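Local coordinates for protein MP-4 (Mucuna pruriens, PDB 5DSS) that contributes to snake venom neutralization by Mucuna seeds through stimulation of cross-reactive antibodies, and belongs to a family of plant protease inhibitors, at residues K39-N44 with G163-L168. Numbering follows the deposited sequence.
Sequences KTRNLN and GRRLGL
Arg165 NH1 stands over the centre of one face of the Arg41 guanidinium, 4.0 Å from Arg41 CZ, with the guanidinium planes 69° apart, which rules out a parallel stack. CG of Arg165 lies anti to its carbonyl carbon and the side chain bends at chi3 (81°), which together bring its end to Thr40 and Arg41. The methyl branch of Thr40 makes the apolar contact: Thr40 CG2 lies 4.1 Å from Arg165 CD and sits over one face of the Arg165 guanidinium, displaced toward its rim. Threonine fits this place because one small residue offers both a hydroxyl and a methyl. Thr40 OG1 is placed 3.1 Å from Lys39 O, and weakly bonded to Glu162 OE1, but its position is less sure because it comes too close to another atom of the model. Gly163 has an extended backbone conformation readily open to glycine, and puts no side chain between the segments. The contact joins the loop between strands 35-37 and 49-51 to strand 164-167 of a fold that is probably a beta-trefoil. No hydrogen bond or salt bridge links the two segments, while two like charges lie close together (Arg41 NE to Arg165 NH1 4.0 Å), and Glu162, in a long and weak ion pair with Arg41 NH1, may partly offset their repulsion.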
loop_
_atom_site.group_PDB
_atom_site.type_symbol
_atom_site.label_atom_id
_atom_site.label_comp_id
_atom_site.label_asym_id
_atom_site.label_seq_id
_atom_site.Cartn_x
_atom_site.Cartn_y
_atom_site.Cartn_z
ATOM N N LYS A 39 -7.736 -2.333 13.386
ATOM C CA LYS A 39 -7.577 -1.841 14.704
ATOM C C LYS A 39 -6.124 -2.159 15.206
ATOM O O LYS A 39 -5.626 -3.288 15.232
ATOM C CB LYS A 39 -8.768 -2.290 15.598
ATOM C CG LYS A 39 -9.103 -1.395 16.791
ATOM C CD LYS A 39 -9.545 -2.161 18.024
ATOM C CE LYS A 39 -11.049 -2.195 18.190
ATOM N NZ LYS A 39 -11.575 -2.689 19.474
ATOM N N THR A 40 -5.441 -1.076 15.525
ATOM C CA THR A 40 -4.112 -1.140 16.119
ATOM C C THR A 40 -3.924 0.116 16.979
ATOM O O THR A 40 -4.343 1.205 16.580
ATOM C CB THR A 40 -3.023 -1.298 15.033
ATOM O OG1 THR A 40 -2.629 -2.676 14.942
ATOM C CG2 THR A 40 -1.796 -0.441 15.337
ATOM N N ARG A 41 -3.297 -0.050 18.145
ATOM C CA ARG A 41 -3.059 1.022 19.126
ATOM C C ARG A 41 -4.361 1.604 19.682
ATOM O O ARG A 41 -5.370 0.905 19.780
ATOM C CB ARG A 41 -2.145 2.119 18.564
ATOM C CG ARG A 41 -1.156 2.667 19.582
ATOM C CD ARG A 41 0.098 3.179 18.896
ATOM N NE ARG A 41 1.308 2.566 19.443
ATOM C CZ ARG A 41 1.377 1.333 19.945
ATOM N NH1 ARG A 41 0.303 0.549 19.969
ATOM N NH2 ARG A 41 2.533 0.881 20.420
ATOM N N ASN A 42 -4.345 2.874 20.062
ATOM C CA ASN A 42 -5.572 3.490 20.538
ATOM C C ASN A 42 -6.128 4.702 19.763
ATOM O O ASN A 42 -6.032 4.766 18.529
ATOM C CB ASN A 42 -5.652 3.613 22.049
ATOM C CG ASN A 42 -6.311 2.404 22.693
ATOM O OD1 ASN A 42 -7.506 2.163 22.518
ATOM N ND2 ASN A 42 -5.532 1.639 23.450
ATOM N N LEU A 43 -6.821 5.565 20.424
ATOM C CA LEU A 43 -7.701 6.411 19.697
ATOM C C LEU A 43 -7.560 7.534 18.651
ATOM O O LEU A 43 -8.060 7.351 17.561
ATOM C CB LEU A 43 -8.827 6.768 20.724
ATOM C CG LEU A 43 -9.737 7.990 20.787
ATOM C CD1 LEU A 43 -11.015 7.612 20.065
ATOM C CD2 LEU A 43 -10.043 8.159 22.269
ATOM N N ASN A 44 -6.756 8.566 18.776
ATOM C CA ASN A 44 -6.915 9.561 17.696
ATOM C C ASN A 44 -6.669 8.902 16.327
ATOM O O ASN A 44 -6.142 7.788 16.266
ATOM C CB ASN A 44 -6.185 10.886 17.886
ATOM C CG ASN A 44 -7.082 12.015 18.382
ATOM O OD1 ASN A 44 -7.311 13.009 17.689
ATOM N ND2 ASN A 44 -7.643 11.833 19.581
ATOM N N GLY A 163 -1.439 -6.875 14.608
ATOM C CA GLY A 163 -1.699 -7.232 13.239
ATOM C C GLY A 163 -0.343 -6.961 12.643
ATOM O O GLY A 163 0.685 -7.200 13.277
ATOM N N ARG A 164 -0.344 -6.431 11.434
ATOM C CA ARG A 164 0.873 -6.203 10.730
ATOM C C ARG A 164 0.901 -4.835 10.048
ATOM O O ARG A 164 0.333 -4.651 8.967
ATOM C CB ARG A 164 0.984 -7.271 9.682
ATOM C CG ARG A 164 2.337 -7.911 9.594
ATOM C CD ARG A 164 2.178 -8.990 8.569
ATOM N NE ARG A 164 3.106 -10.067 8.818
ATOM C CZ ARG A 164 2.725 -11.308 9.055
ATOM N NH1 ARG A 164 1.420 -11.594 9.063
ATOM N NH2 ARG A 164 3.655 -12.249 9.243
ATOM N N ARG A 165 1.573 -3.877 10.681
ATOM C CA ARG A 165 1.680 -2.530 10.138
ATOM C C ARG A 165 2.675 -2.581 8.990
ATOM O O ARG A 165 3.816 -3.024 9.163
ATOM C CB ARG A 165 2.209 -1.540 11.218
ATOM C CG ARG A 165 1.317 -1.551 12.471
ATOM C CD ARG A 165 1.946 -1.088 13.772
ATOM N NE ARG A 165 1.961 0.368 13.860
ATOM C CZ ARG A 165 2.121 1.075 14.988
ATOM N NH1 ARG A 165 2.284 0.470 16.167
ATOM N NH2 ARG A 165 2.114 2.405 14.942
ATOM N N LEU A 166 2.249 -2.170 7.805
ATOM C CA LEU A 166 3.194 -2.054 6.721
ATOM C C LEU A 166 4.299 -1.053 7.031
ATOM O O LEU A 166 4.161 -0.238 7.938
ATOM C CB LEU A 166 2.484 -1.623 5.452
ATOM C CG LEU A 166 1.731 -2.665 4.639
ATOM C CD1 LEU A 166 1.150 -1.974 3.408
ATOM C CD2 LEU A 166 2.679 -3.789 4.259
ATOM N N GLY A 167 5.388 -1.094 6.261
ATOM C CA GLY A 167 6.491 -0.193 6.505
ATOM C C GLY A 167 7.462 -0.275 5.364
ATOM O O GLY A 167 7.286 -1.112 4.488
ATOM N N LEU A 168 8.477 0.597 5.375
ATOM C CA LEU A 168 9.534 0.594 4.368
ATOM C C LEU A 168 10.756 -0.222 4.820
ATOM O O LEU A 168 11.566 0.240 5.616
ATOM C CB LEU A 168 9.967 2.017 4.062
ATOM C CG LEU A 168 8.974 3.087 3.610
ATOM C CD1 LEU A 168 9.770 4.133 2.846
ATOM C CD2 LEU A 168 7.833 2.558 2.754
#